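Local coordinates for CRISPR-associated protein, Cse1 family (Acidimicrobium ferrooxidans, PDB 4H3T), which probably serves as the large Cse1 (CasA) subunit of the type I-E CRISPR Cascade complex, which recognises invading DNA, at residues V401-V406 with Y467-L471; R484-A489 with R529-S533. The protein carries 1 engineered substitution. All coordinates share one frame. Numbering follows the deposited sequence.

Overall arrangement
After the N-terminal bulk of the chain, four helices form the C-terminal bundle, and the two contacts tie them in pairs. Helix 397-415 enters contact 1 first; the chain then runs through 60 mostly helical residues before helix 445-473 comes back alongside it and closes the loop. A short connection leads into helix 481-504, where contact 2 opens, and 39 residues later the end of helix 511-532 closes it. The two loops therefore follow one another in series, neither nesting nor crossing. Their centres lie about 11 Å apart, and they touch: Asp404 OD2 meets Arg484 NH2 in a salt bridge of 2.9 Å, while Trp487 NE1 hydrogen-bonds to Ala405 O, and Phe532 packs on Asp404.

Contact 1 of 2, residues V401-V406 with Y467-L471; sequences VAIDAV and YRHFL
Both segments are regular α-helix, 401-406 within helix 397-415 and 467-471 within helix 445-473. Their local axes run antiparallel at 163° and come no closer than 11.0 Å, so long aromatic side chains bridge the gap to small ones. The register pairs Ala402 with Leu471 (CA-CA 6.4 Å) and Ala405 with Tyr467 (CA-CA 8.2 Å). Val401, with chi1 in the p well, puts CG2 4.2 Å from Phe470 CZ, and its carbonyl O sits 3.8 Å from the same CZ, near the plane of the ring. At Ala402 the contact turns polar: Tyr467, chi1 t, reaches across and donates from OH to Ala402 O at 2.9 Å. The same carbonyl takes a weak helical bond from Val406 N (3.4 Å). Ala402 CB also touches Leu471 CD1 at 4.0 Å; Leu471 has chi1 t and chi2 p. This is antiparallel packing of two helices of the C-terminal four-helix bundle found in Cse1 proteins. Trp487 of the third helix lies against both aromatic residues, meeting Tyr467 edge-to-face and donating a hydrogen bond from NE1 to Ala405 O. Further along, Asp404 leads its carboxylate off to a salt bridge with Arg484. Ala405 points its CB toward the partner helix, 3.5 Å from Phe470 CE2 (chi1 152°) and 3.9 Å from Tyr467 CE1, so that one methyl touches both rings, at the edge of Tyr467. Val406, chi1 t, brings CG2 to 3.6 Å from Tyr467 CZ and 3.5 Å from its OH; beyond it, Trp327 stacks on the tyrosine ring.

Contact 2 of 2, residues R484-A489 with R529-S533; sequences RAEWAA and RNEFS
Here the last two helices of the C-terminal four-helix bundle meet, helix 481-504 through 484-489 and helix 511-532 at its C-terminal end. The pairing is antiparallel: Ala485 faces Ser533 (CA-CA 5.7 Å) and Ala488 faces Arg529 (CA-CA 6.6 Å). Phe532, ending its helix, is the most covered residue. With chi1 t its ring reaches into the groove where helices 481-504 and 511-532 meet helix 397-415, CE2 lying 3.6 Å from Trp487 CD1 and CD2 3.9 Å from Ala488 CB, while Phe408 and Asp404 adjoin it. Arg484, with chi1 and chi2 t and chi3 m, sets CG over one face of that ring in a CH-pi contact, 4.1 Å from the centroid and 20° off the normal. The bend at chi3 swings the guanidinium round: NH2 forms a salt bridge with Asp404 and NH1 turns to the helix end. Ala488 points toward the partner, and CB packs 3.9 Å from Ser533 CB and 3.8 Å over the guanidinium face at Arg529 CZ, its NE held by Glu492. Ser533 leaves helical geometry (phi/psi -138/77°), though its N bonds to Arg529 O at 2.8 Å. Phe532 O accepts a hydrogen bond from Arg484 NH1 at 2.8 Å, N-H...O angle 158°.

Contact 1 of 2, residues V401-V406 with Y467-L471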
ATOM      1  N   VAL A 401     -22.678   8.150   2.351  1.00 46.67           N
ATOM      2  CA  VAL A 401     -22.377   9.572   2.613  1.00 48.66           C
ATOM      3  C   VAL A 401     -20.869   9.823   2.387  1.00 48.44           C
ATOM      4  O   VAL A 401     -20.485  10.882   1.845  1.00 46.64           O
ATOM      5  CB  VAL A 401     -22.867  10.079   4.009  1.00 56.13           C
ATOM      6  CG1 VAL A 401     -22.079   9.485   5.167  1.00 57.85           C
ATOM      7  CG2 VAL A 401     -22.833  11.596   4.076  1.00 56.59           C
ATOM      8  N   ALA A 402     -20.000   8.878   2.811  1.00 44.38           N
ATOM      9  CA  ALA A 402     -18.544   9.061   2.578  1.00 41.85           C
ATOM     10  C   ALA A 402     -18.210   9.172   1.072  1.00 44.77           C
ATOM     11  O   ALA A 402     -17.464  10.055   0.679  1.00 41.92           O
ATOM     12  CB  ALA A 402     -17.761   7.943   3.175  1.00 41.81           C
ATOM     13  N   ILE A 403     -18.733   8.254   0.254  1.00 44.74           N
ATOM     14  CA  ILE A 403     -18.518   8.274  -1.207  1.00 45.39           C
ATOM     15  C   ILE A 403     -19.164   9.528  -1.829  1.00 46.92           C
ATOM     16  O   ILE A 403     -18.543  10.198  -2.654  1.00 43.94           O
ATOM     17  CB  ILE A 403     -19.071   6.970  -1.848  1.00 49.87           C
ATOM     18  CG1 ILE A 403     -18.228   5.736  -1.380  1.00 51.45           C
ATOM     19  CG2 ILE A 403     -19.089   7.062  -3.366  1.00 50.09           C
ATOM     20  CD1 ILE A 403     -16.783   5.672  -1.905  1.00 59.08           C
ATOM     21  N   ASP A 404     -20.389   9.849  -1.432  1.00 43.65           N
ATOM     22  CA  ASP A 404     -21.088  11.015  -1.967  1.00 43.11           C
ATOM     23  C   ASP A 404     -20.360  12.316  -1.655  1.00 44.79           C
ATOM     24  O   ASP A 404     -20.469  13.277  -2.415  1.00 40.71           O
ATOM     25  CB  ASP A 404     -22.511  11.109  -1.463  1.00 44.59           C
ATOM     26  CG  ASP A 404     -23.440  10.060  -2.004  1.00 52.74           C
ATOM     27  OD1 ASP A 404     -23.028   9.323  -2.912  1.00 52.53           O
ATOM     28  OD2 ASP A 404     -24.570   9.953  -1.485  1.00 52.34           O
ATOM     29  N   ALA A 405     -19.707  12.372  -0.518  1.00 42.05           N
ATOM     30  CA  ALA A 405     -18.934  13.555  -0.090  1.00 41.04           C
ATOM     31  C   ALA A 405     -17.724  13.753  -0.990  1.00 42.99           C
ATOM     32  O   ALA A 405     -17.360  14.896  -1.299  1.00 40.53           O
ATOM     33  CB  ALA A 405     -18.497  13.414   1.363  1.00 41.21           C
ATOM     34  N   VAL A 406     -17.108  12.653  -1.418  1.00 42.44           N
ATOM     35  CA  VAL A 406     -15.992  12.686  -2.366  1.00 41.14           C
ATOM     36  C   VAL A 406     -16.522  13.213  -3.730  1.00 40.87           C
ATOM     37  O   VAL A 406     -15.914  14.065  -4.339  1.00 37.89           O
ATOM     38  CB  VAL A 406     -15.302  11.292  -2.524  1.00 42.61           C
ATOM     39  CG1 VAL A 406     -14.235  11.345  -3.613  1.00 42.39           C
ATOM     40  CG2 VAL A 406     -14.674  10.868  -1.218  1.00 42.33           C
ATOM     41  N   TYR A 467     -11.789  16.602   4.936  1.00 40.80           N
ATOM     42  CA  TYR A 467     -12.402  15.320   4.565  1.00 39.13           C
ATOM     43  C   TYR A 467     -12.052  14.224   5.600  1.00 41.25           C
ATOM     44  O   TYR A 467     -12.892  13.451   6.016  1.00 41.56           O
ATOM     45  CB  TYR A 467     -11.958  14.852   3.158  1.00 39.23           C
ATOM     46  CG  TYR A 467     -12.719  13.615   2.775  1.00 40.91           C
ATOM     47  CD1 TYR A 467     -14.030  13.707   2.295  1.00 42.32           C
ATOM     48  CD2 TYR A 467     -12.246  12.344   3.127  1.00 39.64           C
ATOM     49  CE1 TYR A 467     -14.801  12.577   2.096  1.00 42.58           C
ATOM     50  CE2 TYR A 467     -13.019  11.215   2.939  1.00 40.60           C
ATOM     51  CZ  TYR A 467     -14.267  11.325   2.360  1.00 42.95           C
ATOM     52  OH  TYR A 467     -15.046  10.203   2.244  1.00 41.34           O
ATOM     53  N   ARG A 468     -10.814  14.168   6.006  1.00 40.80           N
ATOM     54  CA  ARG A 468     -10.367  13.147   6.965  1.00 41.10           C
ATOM     55  C   ARG A 468     -11.121  13.253   8.319  1.00 43.24           C
ATOM     56  O   ARG A 468     -11.480  12.217   8.924  1.00 45.16           O
ATOM     57  CB  ARG A 468      -8.862  13.257   7.162  1.00 40.75           C
ATOM     58  CG  ARG A 468      -8.043  12.836   5.895  1.00 41.64           C
ATOM     59  CD  ARG A 468      -6.583  13.199   6.086  1.00 39.86           C
ATOM     60  NE  ARG A 468      -5.815  12.821   4.906  1.00 41.49           N
ATOM     61  CZ  ARG A 468      -5.328  11.618   4.638  1.00 52.47           C
ATOM     62  NH1 ARG A 468      -5.462  10.631   5.510  1.00 46.13           N
ATOM     63  NH2 ARG A 468      -4.703  11.391   3.492  1.00 56.74           N
ATOM     64  N   HIS A 469     -11.328  14.485   8.794  1.00 43.11           N
ATOM     65  CA  HIS A 469     -12.108  14.813  10.006  1.00 44.53           C
ATOM     66  C   HIS A 469     -13.563  14.406   9.809  1.00 46.69           C
ATOM     67  O   HIS A 469     -14.170  13.858  10.708  1.00 41.79           O
ATOM     68  CB  HIS A 469     -12.034  16.320  10.344  1.00 48.72           C
ATOM     69  CG  HIS A 469     -12.682  16.693  11.649  1.00 57.80           C
ATOM     70  ND1 HIS A 469     -13.756  17.608  11.710  1.00 63.01           N
ATOM     71  CD2 HIS A 469     -12.348  16.338  12.922  1.00 63.23           C
ATOM     72  CE1 HIS A 469     -14.071  17.721  12.996  1.00 63.77           C
ATOM     73  NE2 HIS A 469     -13.255  16.987  13.772  1.00 64.24           N
ATOM     74  N   PHE A 470     -14.133  14.711   8.653  1.00 43.71           N
ATOM     75  CA  PHE A 470     -15.506  14.332   8.333  1.00 44.26           C
ATOM     76  C   PHE A 470     -15.658  12.794   8.338  1.00 45.35           C
ATOM     77  O   PHE A 470     -16.568  12.261   8.964  1.00 42.29           O
ATOM     78  CB  PHE A 470     -15.898  14.936   6.932  1.00 46.34           C
ATOM     79  CG  PHE A 470     -16.939  14.180   6.143  1.00 46.54           C
ATOM     80  CD1 PHE A 470     -18.292  14.411   6.342  1.00 48.45           C
ATOM     81  CD2 PHE A 470     -16.561  13.198   5.228  1.00 45.16           C
ATOM     82  CE1 PHE A 470     -19.251  13.632   5.677  1.00 48.98           C
ATOM     83  CE2 PHE A 470     -17.501  12.424   4.584  1.00 46.82           C
ATOM     84  CZ  PHE A 470     -18.846  12.651   4.787  1.00 46.72           C
ATOM     85  N   LEU A 471     -14.728  12.084   7.670  1.00 41.66           N
ATOM     86  CA  LEU A 471     -14.788  10.640   7.578  1.00 40.12           C
ATOM     87  C   LEU A 471     -14.670   9.980   8.972  1.00 45.32           C
ATOM     88  O   LEU A 471     -15.492   9.115   9.326  1.00 44.65           O
ATOM     89  CB  LEU A 471     -13.671  10.127   6.636  1.00 38.83           C
ATOM     90  CG  LEU A 471     -13.546   8.589   6.505  1.00 41.28           C
ATOM     91  CD1 LEU A 471     -14.781   8.021   5.859  1.00 42.54           C
ATOM     92  CD2 LEU A 471     -12.405   8.160   5.649  1.00 42.29           C
TER

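Contact 2 of 2, residues R484-A489 with R529-S533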
ATOM      1  N   ARG A 484     -23.673  15.220   6.168  1.00 52.23           N
ATOM      2  CA  ARG A 484     -23.922  15.455   4.731  1.00 50.90           C
ATOM      3  C   ARG A 484     -24.121  16.973   4.521  1.00 53.66           C
ATOM      4  O   ARG A 484     -23.402  17.580   3.732  1.00 51.64           O
ATOM      5  CB  ARG A 484     -25.164  14.635   4.297  1.00 49.82           C
ATOM      6  CG  ARG A 484     -25.485  14.637   2.828  1.00 48.23           C
ATOM      7  CD  ARG A 484     -26.666  13.700   2.525  1.00 50.78           C
ATOM      8  NE  ARG A 484     -26.286  12.284   2.340  1.00 50.49           N
ATOM      9  CZ  ARG A 484     -25.860  11.727   1.211  1.00 59.15           C
ATOM     10  NH1 ARG A 484     -25.718  12.454   0.115  1.00 53.74           N
ATOM     11  NH2 ARG A 484     -25.619  10.433   1.158  1.00 47.10           N
ATOM     12  N   ALA A 485     -25.000  17.612   5.339  1.00 53.86           N
ATOM     13  CA  ALA A 485     -25.217  19.059   5.285  1.00 53.62           C
ATOM     14  C   ALA A 485     -23.942  19.852   5.726  1.00 54.91           C
ATOM     15  O   ALA A 485     -23.584  20.860   5.089  1.00 51.82           O
ATOM     16  CB  ALA A 485     -26.441  19.452   6.120  1.00 56.59           C
ATOM     17  N   GLU A 486     -23.224  19.387   6.750  1.00 50.75           N
ATOM     18  CA  GLU A 486     -21.973  20.057   7.167  1.00 50.17           C
ATOM     19  C   GLU A 486     -20.910  20.051   6.099  1.00 52.78           C
ATOM     20  O   GLU A 486     -20.260  21.071   5.865  1.00 52.08           O
ATOM     21  CB  GLU A 486     -21.362  19.371   8.388  1.00 51.18           C
ATOM     22  CG  GLU A 486     -22.241  19.615   9.619  1.00 58.53           C
ATOM     23  CD  GLU A 486     -21.915  18.659  10.753  1.00 67.90           C
ATOM     24  OE1 GLU A 486     -21.017  17.793  10.611  1.00 63.10           O
ATOM     25  OE2 GLU A 486     -22.588  18.774  11.790  1.00 67.35           O
ATOM     26  N   TRP A 487     -20.708  18.891   5.469  1.00 46.73           N
ATOM     27  CA  TRP A 487     -19.699  18.783   4.436  1.00 45.91           C
ATOM     28  C   TRP A 487     -20.073  19.717   3.229  1.00 47.42           C
ATOM     29  O   TRP A 487     -19.204  20.392   2.674  1.00 44.24           O
ATOM     30  CB  TRP A 487     -19.566  17.343   3.976  1.00 44.56           C
ATOM     31  CG  TRP A 487     -18.518  17.164   2.914  1.00 43.48           C
ATOM     32  CD1 TRP A 487     -18.704  16.766   1.613  1.00 45.25           C
ATOM     33  CD2 TRP A 487     -17.114  17.365   3.075  1.00 42.07           C
ATOM     34  NE1 TRP A 487     -17.501  16.731   0.953  1.00 42.57           N
ATOM     35  CE2 TRP A 487     -16.500  17.050   1.840  1.00 42.72           C
ATOM     36  CE3 TRP A 487     -16.305  17.773   4.154  1.00 43.71           C
ATOM     37  CZ2 TRP A 487     -15.117  17.165   1.644  1.00 41.38           C
ATOM     38  CZ3 TRP A 487     -14.937  17.897   3.949  1.00 43.35           C
ATOM     39  CH2 TRP A 487     -14.356  17.581   2.722  1.00 42.78           C
ATOM     40  N   ALA A 488     -21.359  19.769   2.878  1.00 45.91           N
ATOM     41  CA  ALA A 488     -21.828  20.611   1.771  1.00 46.74           C
ATOM     42  C   ALA A 488     -21.443  22.080   2.003  1.00 53.46           C
ATOM     43  O   ALA A 488     -20.925  22.738   1.102  1.00 54.57           O
ATOM     44  CB  ALA A 488     -23.343  20.495   1.595  1.00 48.87           C
ATOM     45  N   ALA A 489     -21.758  22.604   3.178  1.00 52.51           N
ATOM     46  CA  ALA A 489     -21.413  23.988   3.526  1.00 53.07           C
ATOM     47  C   ALA A 489     -19.882  24.204   3.596  1.00 54.67           C
ATOM     48  O   ALA A 489     -19.413  25.266   3.208  1.00 55.04           O
ATOM     49  CB  ALA A 489     -22.064  24.387   4.864  1.00 55.03           C
ATOM     50  N   ARG A 529     -24.722  20.573  -5.279  1.00 51.25           N
ATOM     51  CA  ARG A 529     -25.181  20.754  -3.896  1.00 54.99           C
ATOM     52  C   ARG A 529     -26.611  20.171  -3.693  1.00 62.94           C
ATOM     53  O   ARG A 529     -26.870  19.490  -2.712  1.00 65.11           O
ATOM     54  CB  ARG A 529     -25.231  22.254  -3.569  1.00 62.26           C
ATOM     55  CG  ARG A 529     -24.594  22.672  -2.294  1.00 73.75           C
ATOM     56  CD  ARG A 529     -25.558  22.654  -1.190  1.00 76.74           C
ATOM     57  NE  ARG A 529     -25.085  23.511  -0.113  1.00 74.42           N
ATOM     58  CZ  ARG A 529     -25.574  23.514   1.107  1.00 83.47           C
ATOM     59  NH1 ARG A 529     -26.589  22.708   1.429  1.00 71.00           N
ATOM     60  NH2 ARG A 529     -25.073  24.336   2.021  1.00 75.35           N
ATOM     61  N   ASN A 530     -27.500  20.401  -4.663  1.00 58.36           N
ATOM     62  CA  ASN A 530     -28.867  19.882  -4.586  1.00 62.41           C
ATOM     63  C   ASN A 530     -28.851  18.335  -4.685  1.00 64.65           C
ATOM     64  O   ASN A 530     -29.539  17.696  -3.918  1.00 64.20           O
ATOM     65  CB  ASN A 530     -29.749  20.526  -5.666  1.00 62.57           C
ATOM     66  CG  ASN A 530     -31.166  20.066  -5.590  1.00 86.21           C
ATOM     67  OD1 ASN A 530     -31.840  20.266  -4.571  1.00 81.30           O
ATOM     68  ND2 ASN A 530     -31.600  19.312  -6.591  1.00 74.68           N
ATOM     69  N   GLU A 531     -27.985  17.753  -5.514  1.00 60.57           N
ATOM     70  CA  GLU A 531     -27.851  16.303  -5.630  1.00 61.50           C
ATOM     71  C   GLU A 531     -27.228  15.696  -4.359  1.00 61.41           C
ATOM     72  O   GLU A 531     -27.573  14.574  -3.979  1.00 61.22           O
ATOM     73  CB  GLU A 531     -26.971  15.973  -6.865  1.00 63.01           C
ATOM     74  CG  GLU A 531     -26.561  14.522  -7.090  1.00 80.44           C
ATOM     75  CD  GLU A 531     -25.451  14.390  -8.127  1.00101.60           C
ATOM     76  OE1 GLU A 531     -24.467  13.652  -7.871  1.00 81.35           O
ATOM     77  OE2 GLU A 531     -25.546  15.071  -9.176  1.00 96.21           O
ATOM     78  N   PHE A 532     -26.321  16.417  -3.705  1.00 55.46           N
ATOM     79  CA  PHE A 532     -25.629  15.886  -2.548  1.00 53.18           C
ATOM     80  C   PHE A 532     -26.421  16.042  -1.252  1.00 59.25           C
ATOM     81  O   PHE A 532     -26.541  15.089  -0.496  1.00 57.58           O
ATOM     82  CB  PHE A 532     -24.252  16.550  -2.382  1.00 51.61           C
ATOM     83  CG  PHE A 532     -23.478  16.104  -1.141  1.00 50.56           C
ATOM     84  CD1 PHE A 532     -23.289  14.761  -0.865  1.00 52.71           C
ATOM     85  CD2 PHE A 532     -22.949  17.035  -0.255  1.00 50.60           C
ATOM     86  CE1 PHE A 532     -22.548  14.349   0.265  1.00 53.21           C
ATOM     87  CE2 PHE A 532     -22.240  16.626   0.883  1.00 51.44           C
ATOM     88  CZ  PHE A 532     -22.063  15.281   1.146  1.00 48.64           C
ATOM     89  N   SER A 533     -26.883  17.263  -0.979  1.00 58.37           N
ATOM     90  CA  SER A 533     -27.554  17.629   0.264  1.00 60.02           C
ATOM     91  C   SER A 533     -28.770  18.535  -0.093  1.00 69.24           C
ATOM     92  O   SER A 533     -28.700  19.770  -0.021  1.00 68.58           O
ATOM     93  CB  SER A 533     -26.527  18.322   1.160  1.00 58.96           C
ATOM     94  OG  SER A 533     -26.962  18.550   2.481  1.00 62.06           O
TER